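Local coordinates for fiber protein (Duck adenovirus 1, PDB 6ITX) that probably mediates attachment of the virus to host-cell receptors through its trimeric C-terminal head domain, at residues Thr237-Thr242 with Pro285-Leu290; His229-Thr234 with Phe267-Ser272; Ala112-Asn117 with Tyr147-Gly152. All coordinates share one frame; numbering follows the deposited sequence.

Contact 1: residues Thr237-Thr242 with Pro285-Leu290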
loop_
_atom_site.group_PDB
_atom_site.type_symbol
_atom_site.label_atom_id
_atom_site.label_comp_id
_atom_site.label_asym_id
_atom_site.label_seq_id
_atom_site.Cartn_x
_atom_site.Cartn_y
_atom_site.Cartn_z
ATOM N N THR A 237 12.618 24.720 6.144
ATOM C CA THR A 237 13.389 24.132 7.235
ATOM C C THR A 237 12.638 24.156 8.565
ATOM O O THR A 237 12.623 23.151 9.296
ATOM C CB THR A 237 14.742 24.827 7.360
ATOM O OG1 THR A 237 15.641 24.282 6.382
ATOM C CG2 THR A 237 15.329 24.634 8.755
ATOM N N GLY A 238 12.002 25.250 8.907
ATOM C CA GLY A 238 11.440 24.961 10.219
ATOM C C GLY A 238 10.085 24.267 10.285
ATOM O O GLY A 238 9.440 24.364 11.332
ATOM N N MET A 239 9.610 23.574 9.242
ATOM C CA MET A 239 8.254 23.016 9.310
ATOM C C MET A 239 8.143 21.876 10.339
ATOM O O MET A 239 7.115 21.750 11.016
ATOM C CB MET A 239 7.800 22.544 7.922
ATOM C CG MET A 239 7.498 23.696 6.942
ATOM S SD MET A 239 6.330 24.933 7.616
ATOM C CE MET A 239 4.818 23.964 7.624
ATOM N N ASN A 240 9.192 21.043 10.472
ATOM C CA ASN A 240 9.285 19.963 11.469
ATOM C C ASN A 240 8.150 18.959 11.326
ATOM O O ASN A 240 7.460 18.631 12.300
ATOM C CB ASN A 240 9.330 20.502 12.903
ATOM C CG ASN A 240 10.537 21.429 13.165
ATOM O OD1 ASN A 240 10.433 22.380 13.935
ATOM N ND2 ASN A 240 11.663 21.161 12.523
ATOM N N PHE A 241 7.956 18.459 10.107
ATOM C CA PHE A 241 6.897 17.482 9.883
ATOM C C PHE A 241 7.189 16.176 10.613
ATOM O O PHE A 241 8.339 15.733 10.708
ATOM C CB PHE A 241 6.720 17.199 8.396
ATOM C CG PHE A 241 6.251 18.374 7.620
ATOM C CD1 PHE A 241 5.016 18.953 7.892
ATOM C CD2 PHE A 241 7.040 18.918 6.611
ATOM C CE1 PHE A 241 4.566 20.067 7.164
ATOM C CE2 PHE A 241 6.591 20.027 5.889
ATOM C CZ PHE A 241 5.350 20.601 6.177
ATOM N N THR A 242 6.126 15.544 11.112
ATOM C CA THR A 242 6.239 14.276 11.811
ATOM C C THR A 242 5.497 13.142 11.139
ATOM O O THR A 242 5.754 11.985 11.479
ATOM C CB THR A 242 5.733 14.401 13.253
ATOM O OG1 THR A 242 4.420 14.979 13.232
ATOM C CG2 THR A 242 6.679 15.263 14.077
ATOM N N PRO A 285 5.589 33.981 2.425
ATOM C CA PRO A 285 4.727 33.220 1.511
ATOM C C PRO A 285 5.434 32.084 0.821
ATOM O O PRO A 285 4.770 31.118 0.444
ATOM C CB PRO A 285 4.258 34.273 0.509
ATOM C CG PRO A 285 5.362 35.277 0.506
ATOM C CD PRO A 285 5.864 35.333 1.922
ATOM N N ASN A 286 6.748 32.162 0.647
ATOM C CA ASN A 286 7.527 31.142 -0.049
ATOM C C ASN A 286 7.786 29.896 0.803
ATOM O O ASN A 286 8.392 28.932 0.307
ATOM C CB ASN A 286 8.864 31.741 -0.505
ATOM C CG ASN A 286 9.696 32.310 0.675
ATOM O OD1 ASN A 286 9.225 33.178 1.448
ATOM N ND2 ASN A 286 10.927 31.817 0.814
ATOM N N THR A 287 7.389 29.910 2.075
ATOM C CA THR A 287 7.369 28.684 2.853
ATOM C C THR A 287 6.494 27.653 2.149
ATOM O O THR A 287 5.396 27.972 1.669
ATOM C CB THR A 287 6.840 28.950 4.252
ATOM O OG1 THR A 287 7.632 29.969 4.864
ATOM C CG2 THR A 287 6.912 27.698 5.079
ATOM N N PHE A 288 6.990 26.413 2.088
ATOM C CA PHE A 288 6.377 25.386 1.263
ATOM C C PHE A 288 6.450 24.022 1.937
ATOM O O PHE A 288 7.303 23.761 2.798
ATOM C CB PHE A 288 7.063 25.283 -0.082
ATOM C CG PHE A 288 8.371 24.528 -0.027
ATOM C CD1 PHE A 288 9.492 25.100 0.552
ATOM C CD2 PHE A 288 8.478 23.250 -0.548
ATOM C CE1 PHE A 288 10.695 24.421 0.601
ATOM C CE2 PHE A 288 9.689 22.564 -0.491
ATOM C CZ PHE A 288 10.793 23.156 0.078
ATOM N N PHE A 289 5.534 23.148 1.519
ATOM C CA PHE A 289 5.656 21.719 1.741
ATOM C C PHE A 289 5.445 21.014 0.406
ATOM O O PHE A 289 4.849 21.565 -0.534
ATOM C CB PHE A 289 4.701 21.202 2.848
ATOM C CG PHE A 289 3.214 21.151 2.474
ATOM C CD1 PHE A 289 2.708 20.169 1.615
ATOM C CD2 PHE A 289 2.314 22.023 3.063
ATOM C CE1 PHE A 289 1.345 20.109 1.318
ATOM C CE2 PHE A 289 0.955 21.967 2.774
ATOM C CZ PHE A 289 0.465 21.014 1.906
ATOM N N LEU A 290 5.992 19.800 0.323
ATOM C CA LEU A 290 5.997 19.036 -0.923
ATOM C C LEU A 290 5.992 17.559 -0.554
ATOM O O LEU A 290 6.976 17.038 -0.011
ATOM C CB LEU A 290 7.205 19.401 -1.786
ATOM C CG LEU A 290 7.562 18.468 -2.951
ATOM C CD1 LEU A 290 6.613 18.669 -4.113
ATOM C CD2 LEU A 290 8.989 18.673 -3.384
#

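Contact 2: residues His229-Thr234 with Phe267-Ser272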
loop_
_atom_site.group_PDB
_atom_site.type_symbol
_atom_site.label_atom_id
_atom_site.label_comp_id
_atom_site.label_asym_id
_atom_site.label_seq_id
_atom_site.Cartn_x
_atom_site.Cartn_y
_atom_site.Cartn_z
ATOM N N HIS A 229 -3.156 5.784 3.527
ATOM C CA HIS A 229 -1.817 5.652 2.979
ATOM C C HIS A 229 -0.894 6.602 3.723
ATOM O O HIS A 229 -1.137 7.812 3.752
ATOM C CB HIS A 229 -1.828 5.903 1.470
ATOM C CG HIS A 229 -2.710 4.938 0.722
ATOM N ND1 HIS A 229 -4.091 5.054 0.679
ATOM C CD2 HIS A 229 -2.410 3.783 0.081
ATOM C CE1 HIS A 229 -4.593 4.050 -0.015
ATOM N NE2 HIS A 229 -3.594 3.264 -0.385
ATOM N N SER A 230 0.130 6.043 4.370
ATOM C CA SER A 230 0.984 6.815 5.258
ATOM C C SER A 230 2.234 7.289 4.535
ATOM O O SER A 230 2.830 6.551 3.743
ATOM C CB SER A 230 1.369 6.006 6.491
ATOM O OG SER A 230 0.299 5.984 7.408
ATOM N N PHE A 231 2.636 8.519 4.845
ATOM C CA PHE A 231 3.715 9.198 4.149
ATOM C C PHE A 231 4.228 10.302 5.063
ATOM O O PHE A 231 3.751 10.465 6.193
ATOM C CB PHE A 231 3.237 9.761 2.803
ATOM C CG PHE A 231 2.377 10.998 2.918
ATOM C CD1 PHE A 231 1.001 10.887 3.084
ATOM C CD2 PHE A 231 2.944 12.279 2.850
ATOM C CE1 PHE A 231 0.186 12.030 3.183
ATOM C CE2 PHE A 231 2.148 13.437 2.951
ATOM C CZ PHE A 231 0.760 13.309 3.115
ATOM N N CYS A 232 5.205 11.071 4.550
ATOM C CA CYS A 232 5.666 12.284 5.194
ATOM C C CYS A 232 6.173 13.263 4.139
ATOM O O CYS A 232 6.948 12.856 3.257
ATOM C CB CYS A 232 6.764 12.004 6.217
ATOM S SG CYS A 232 7.050 13.339 7.405
ATOM N N PRO A 233 5.766 14.529 4.197
ATOM C CA PRO A 233 6.227 15.514 3.219
ATOM C C PRO A 233 7.569 16.094 3.646
ATOM O O PRO A 233 8.057 15.851 4.746
ATOM C CB PRO A 233 5.117 16.586 3.265
ATOM C CG PRO A 233 4.649 16.552 4.669
ATOM C CD PRO A 233 4.814 15.126 5.158
ATOM N N THR A 234 8.156 16.865 2.752
ATOM C CA THR A 234 9.237 17.756 3.130
ATOM C C THR A 234 8.809 19.203 2.898
ATOM O O THR A 234 7.686 19.482 2.457
ATOM C CB THR A 234 10.500 17.429 2.355
ATOM O OG1 THR A 234 11.569 18.196 2.902
ATOM C CG2 THR A 234 10.315 17.765 0.882
ATOM N N PHE A 267 -5.990 14.926 2.995
ATOM C CA PHE A 267 -4.624 14.813 3.496
ATOM C C PHE A 267 -4.577 15.390 4.897
ATOM O O PHE A 267 -5.087 16.494 5.128
ATOM C CB PHE A 267 -3.642 15.591 2.618
ATOM C CG PHE A 267 -3.514 15.068 1.228
ATOM C CD1 PHE A 267 -4.518 15.258 0.309
ATOM C CD2 PHE A 267 -2.375 14.395 0.838
ATOM C CE1 PHE A 267 -4.390 14.778 -0.968
ATOM C CE2 PHE A 267 -2.241 13.900 -0.438
ATOM C CZ PHE A 267 -3.244 14.094 -1.346
ATOM N N VAL A 268 -3.966 14.663 5.826
ATOM C CA VAL A 268 -3.685 15.178 7.166
ATOM C C VAL A 268 -2.183 15.070 7.386
ATOM O O VAL A 268 -1.601 13.988 7.226
ATOM C CB VAL A 268 -4.458 14.423 8.255
ATOM C CG1 VAL A 268 -4.144 14.985 9.628
ATOM C CG2 VAL A 268 -5.930 14.510 7.986
ATOM N N ILE A 269 -1.560 16.188 7.737
ATOM C CA ILE A 269 -0.111 16.311 7.833
ATOM C C ILE A 269 0.179 16.933 9.188
ATOM O O ILE A 269 -0.484 17.907 9.570
ATOM C CB ILE A 269 0.447 17.178 6.681
ATOM C CG1 ILE A 269 0.407 16.418 5.346
ATOM C CG2 ILE A 269 1.847 17.681 6.984
ATOM C CD1 ILE A 269 0.720 17.312 4.115
ATOM N N THR A 270 1.136 16.372 9.926
ATOM C CA THR A 270 1.384 16.812 11.296
ATOM C C THR A 270 2.807 17.337 11.488
ATOM O O THR A 270 3.733 17.004 10.747
ATOM C CB THR A 270 1.128 15.684 12.298
ATOM O OG1 THR A 270 1.938 14.545 11.957
ATOM C CG2 THR A 270 -0.343 15.312 12.306
ATOM N N GLN A 271 2.965 18.165 12.514
ATOM C CA GLN A 271 4.225 18.806 12.850
ATOM C C GLN A 271 4.477 18.656 14.348
ATOM O O GLN A 271 3.540 18.588 15.153
ATOM C CB GLN A 271 4.222 20.312 12.510
ATOM C CG GLN A 271 3.872 20.720 11.097
ATOM C CD GLN A 271 3.619 22.240 10.990
ATOM O OE1 GLN A 271 2.492 22.704 11.141
ATOM N NE2 GLN A 271 4.677 23.009 10.761
ATOM N N SER A 272 5.756 18.629 14.719
ATOM C CA SER A 272 6.107 18.614 16.129
ATOM C C SER A 272 5.871 20.002 16.719
ATOM O O SER A 272 5.513 20.952 16.016
ATOM C CB SER A 272 7.544 18.147 16.305
ATOM O OG SER A 272 8.417 18.961 15.550
#

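Contact 3: residues Ala112-Asn117 with Tyr147-Gly152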
loop_
_atom_site.group_PDB
_atom_site.type_symbol
_atom_site.label_atom_id
_atom_site.label_comp_id
_atom_site.label_asym_id
_atom_site.label_seq_id
_atom_site.Cartn_x
_atom_site.Cartn_y
_atom_site.Cartn_z
ATOM N N ALA A 112 -8.080 23.276 -3.090
ATOM C CA ALA A 112 -8.204 22.371 -1.954
ATOM C C ALA A 112 -9.135 22.991 -0.933
ATOM O O ALA A 112 -8.941 24.144 -0.535
ATOM C CB ALA A 112 -6.848 22.096 -1.289
ATOM N N SER A 113 -10.133 22.226 -0.497
ATOM C CA SER A 113 -11.021 22.694 0.557
ATOM C C SER A 113 -10.472 22.264 1.916
ATOM O O SER A 113 -9.929 21.168 2.060
ATOM C CB SER A 113 -12.439 22.167 0.336
ATOM O OG SER A 113 -13.312 22.629 1.355
ATOM N N CYS A 114 -10.603 23.140 2.903
ATOM C CA CYS A 114 -9.983 22.986 4.207
ATOM C C CYS A 114 -11.019 23.079 5.321
ATOM O O CYS A 114 -12.153 23.522 5.110
ATOM C CB CYS A 114 -8.891 24.059 4.404
ATOM S SG CYS A 114 -7.561 24.052 3.131
ATOM N N PRO A 115 -10.660 22.664 6.535
ATOM C CA PRO A 115 -11.626 22.694 7.642
ATOM C C PRO A 115 -12.235 24.076 7.859
ATOM O O PRO A 115 -11.634 25.104 7.558
ATOM C CB PRO A 115 -10.778 22.276 8.847
ATOM C CG PRO A 115 -9.726 21.449 8.271
ATOM C CD PRO A 115 -9.393 22.034 6.943
ATOM N N GLN A 116 -13.441 24.086 8.422
ATOM C CA GLN A 116 -14.097 25.318 8.865
ATOM C C GLN A 116 -14.185 26.352 7.749
ATOM O O GLN A 116 -13.912 27.541 7.946
ATOM C CB GLN A 116 -13.405 25.907 10.096
ATOM C CG GLN A 116 -12.834 24.884 11.067
ATOM C CD GLN A 116 -12.154 25.537 12.263
ATOM O OE1 GLN A 116 -12.814 25.896 13.242
ATOM N NE2 GLN A 116 -10.828 25.716 12.179
ATOM N N ASN A 117 -14.569 25.874 6.564
ATOM C CA ASN A 117 -14.945 26.740 5.444
ATOM C C ASN A 117 -13.780 27.633 4.999
ATOM O O ASN A 117 -13.968 28.775 4.580
ATOM C CB ASN A 117 -16.192 27.561 5.806
ATOM C CG ASN A 117 -16.746 28.366 4.627
ATOM O OD1 ASN A 117 -17.331 29.441 4.824
ATOM N ND2 ASN A 117 -16.550 27.858 3.394
ATOM N N TYR A 147 -0.254 30.903 -0.686
ATOM C CA TYR A 147 -1.485 30.464 -1.308
ATOM C C TYR A 147 -2.326 29.598 -0.384
ATOM O O TYR A 147 -3.241 28.904 -0.850
ATOM C CB TYR A 147 -1.162 29.732 -2.598
ATOM C CG TYR A 147 -0.713 30.675 -3.662
ATOM C CD1 TYR A 147 -1.626 31.517 -4.302
ATOM C CD2 TYR A 147 0.623 30.753 -4.022
ATOM C CE1 TYR A 147 -1.217 32.390 -5.284
ATOM C CE2 TYR A 147 1.044 31.624 -4.999
ATOM C CZ TYR A 147 0.125 32.441 -5.628
ATOM O OH TYR A 147 0.562 33.303 -6.603
ATOM N N TRP A 148 -2.029 29.613 0.902
ATOM C CA TRP A 148 -2.844 28.943 1.896
ATOM C C TRP A 148 -3.628 29.996 2.651
ATOM O O TRP A 148 -3.289 31.178 2.632
ATOM C CB TRP A 148 -1.978 28.136 2.865
ATOM C CG TRP A 148 -2.641 26.927 3.396
ATOM C CD1 TRP A 148 -3.348 26.817 4.563
ATOM C CD2 TRP A 148 -2.656 25.630 2.791
ATOM N NE1 TRP A 148 -3.811 25.537 4.707
ATOM C CE2 TRP A 148 -3.403 24.787 3.633
ATOM C CE3 TRP A 148 -2.105 25.098 1.616
ATOM C CZ2 TRP A 148 -3.615 23.447 3.345
ATOM C CZ3 TRP A 148 -2.323 23.762 1.329
ATOM C CH2 TRP A 148 -3.072 22.956 2.194
ATOM N N PHE A 149 -4.687 29.565 3.323
ATOM C CA PHE A 149 -5.467 30.531 4.065
ATOM C C PHE A 149 -4.603 31.086 5.183
ATOM O O PHE A 149 -3.454 30.672 5.369
ATOM C CB PHE A 149 -6.761 29.894 4.581
ATOM C CG PHE A 149 -6.555 28.705 5.485
ATOM C CD1 PHE A 149 -6.142 28.874 6.811
ATOM C CD2 PHE A 149 -6.806 27.421 5.021
ATOM C CE1 PHE A 149 -5.967 27.790 7.642
ATOM C CE2 PHE A 149 -6.636 26.324 5.854
ATOM C CZ PHE A 149 -6.205 26.506 7.162
ATOM N N THR A 150 -5.161 32.033 5.940
ATOM C CA THR A 150 -4.445 32.675 7.037
ATOM C C THR A 150 -5.308 32.657 8.286
ATOM O O THR A 150 -6.512 32.885 8.207
ATOM C CB THR A 150 -4.054 34.125 6.676
ATOM O OG1 THR A 150 -3.372 34.142 5.412
ATOM C CG2 THR A 150 -3.131 34.733 7.748
ATOM N N GLY A 151 -4.690 32.368 9.422
ATOM C CA GLY A 151 -5.288 32.270 10.741
ATOM C C GLY A 151 -5.355 30.826 11.236
ATOM O O GLY A 151 -5.453 29.870 10.451
ATOM N N GLY A 152 -5.352 30.668 12.563
ATOM C CA GLY A 152 -5.250 29.352 13.159
ATOM C C GLY A 152 -3.805 28.913 13.267
ATOM O O GLY A 152 -2.866 29.653 12.942
#

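Contact 1: residues Thr237-Thr242 with Pro285-Leu290
Phe-241 meets Phe-289 through the far end of its ring: CZ lies 3.4 Å from CB of Phe-289, and CE2 of Phe-241 is 3.8 Å from that same CB. The two side chains run roughly perpendicular. The contact is therefore ring to methylene, not ring on ring, because chi1 of Phe-289 (72°) sets its CG between the backbone N and the carbonyl carbon and carries the phenyl group away from Phe-241. Met-239 makes the second junction. Its chain bends at chi2 and again at chi3, bringing SD to 3.8 Å from CG2 of Thr-287, the methyl branch of that residue. Within its own segment, Met-239 also places CB over one face of the Phe-241 ring, 3.4 Å above the plane and displaced toward the rim, so methionine and phenylalanine present one apolar surface.

In the beta-rich fiber head this surface lies where the turn leading into strand 241-253 comes up against the start of strand 288-299. No hydrogen bond joins the two segments directly; neighbours supply the polar fastening. Thr-236 OG1 bonds the backbone N of Phe-288, while the hydroxyl of Thr-287 pairs with Pro-284 O. Gln-271 NE2 bonds the carbonyl O of Met-239. Farther out, the Phe-289 ring meets Phe-278, with planes at about 45°, and its side chain also touches Ala-143 of strand 134-144; next in the chain, Leu-290 O accepts a hydrogen bond from Asn-206 ND2 of the second subunit.

Contact 2: residues His229-Thr234 with Phe267-Ser272
With chi1 at 75°, Phe-231 carries CG between its backbone N and carbonyl carbon, and the ring swings from its strand toward Phe-267 and Ile-269. Ile-269 answers with CG1 opposite its own carbonyl carbon (chi1 -73°) and CG2 opposite the backbone N, so that CG1 meets the phenyl ring, CG2 meets the proline, and CD1 is near both. CG1 is 3.8 Å from CZ of Phe-231, at the far end of that ring, and the two side chains are roughly perpendicular. CG2 of Ile-269 lies 3.8 Å from CG of Pro-233, and CD1 of Ile-269 reaches to 4.0 Å from the same proline atom; the two side chains lie alongside, pointing opposite ways. Isoleucine thus fills the angle between an aromatic ring and a pyrrolidine ring.

Phe-267 receives the phenyl group of Phe-231 at its rim: CZ of Phe-231 is 4.0 Å from CD2 of Phe-267 and lies near the plane of the latter ring. The carbonyl O of His-229 approaches the Phe-231 ring in plane, at its edge. All four residues that touch are buried, and the interface is wholly apolar.

The backbones of the two segments do not pair, because strand 241-253 runs between them. It is antiparallel to both 226-235 and 262-271, making a beta meander, and these side chains meet across the middle strand. Ile-294 of strand 288-299 packs against both phenylalanines, and Phe-161 of strand 160-165 stacks on Phe-267. Strand 226-235 also pairs antiparallel with 288-299, Thr-234 bonding Leu-290, while Phe-231 and Cys-232 pair in an antiparallel ladder with a strand of the second subunit.

Contact 3: residues Ala112-Asn117 with Tyr147-Gly152
A pair of cysteine sulfur-aromatic contacts joins strand 110-114 to the loop between strands 134-144 and 160-165, with Cys-114 facing Trp-148 and Phe-149. Its SG, set opposite the carbonyl carbon by chi1 (-58°), serves both rings in different ways. Toward Phe-149 it comes in at the edge: the sulfur is 4.9 Å from the ring centroid and lies practically in the ring plane. Toward Trp-148 the approach is oblique, with SG 4.8 Å from the centroid of the six-membered ring, 42° off the normal, and nearest to CZ2 of Trp-148 at 4.0 Å. The methylene contributes as well, since CB of Cys-114 is 3.5 Å from CE2 of Phe-149.

This loop has no regular secondary structure. In the beta-rich head, Trp-148 is buried and packs on Ala-120 and Val-122 of strand 118-131; Ala-120 touches Cys-114 too. Trp-148 and Phe-149 are themselves in contact, CD1 of the indole lying 3.5 Å above one face of the phenyl ring, toward its rim. Phe-279 meets both, its ring nearly parallel to the indole plane, while Phe-278 makes an edge-to-face pair with Trp-148. Beyond the aromatic group, the backbone of Gly-151 is hydrogen-bonded to Phe-279, and Gly-152 O accepts a hydrogen bond from Asn-277 ND2.

In the fold
Contact 3 closes first along the chain; contacts 1 and 2 follow and interlock, their segments alternating in the order 229-234, 237-242, 267-272 and 285-290. The centres of contacts 1 and 2 are about 11 Å apart, and their strands are neighbours in one sheet, 241-253 of contact 1 lying between 226-235 and 262-271 of contact 2. Leu-290 N probably bonds Thr-234 O, and Phe-241 packs on Ile-269. The centre of contact 3 lies about 16 Å from that of contact 1, joined to it where Trp-148 meets Phe-289, and about 17 Å from that of contact 2, without touching it. All three reach one sheet of the head; contacts 1 and 2 also touch the second subunit, so both lie beside an interface of the three-chain assembly.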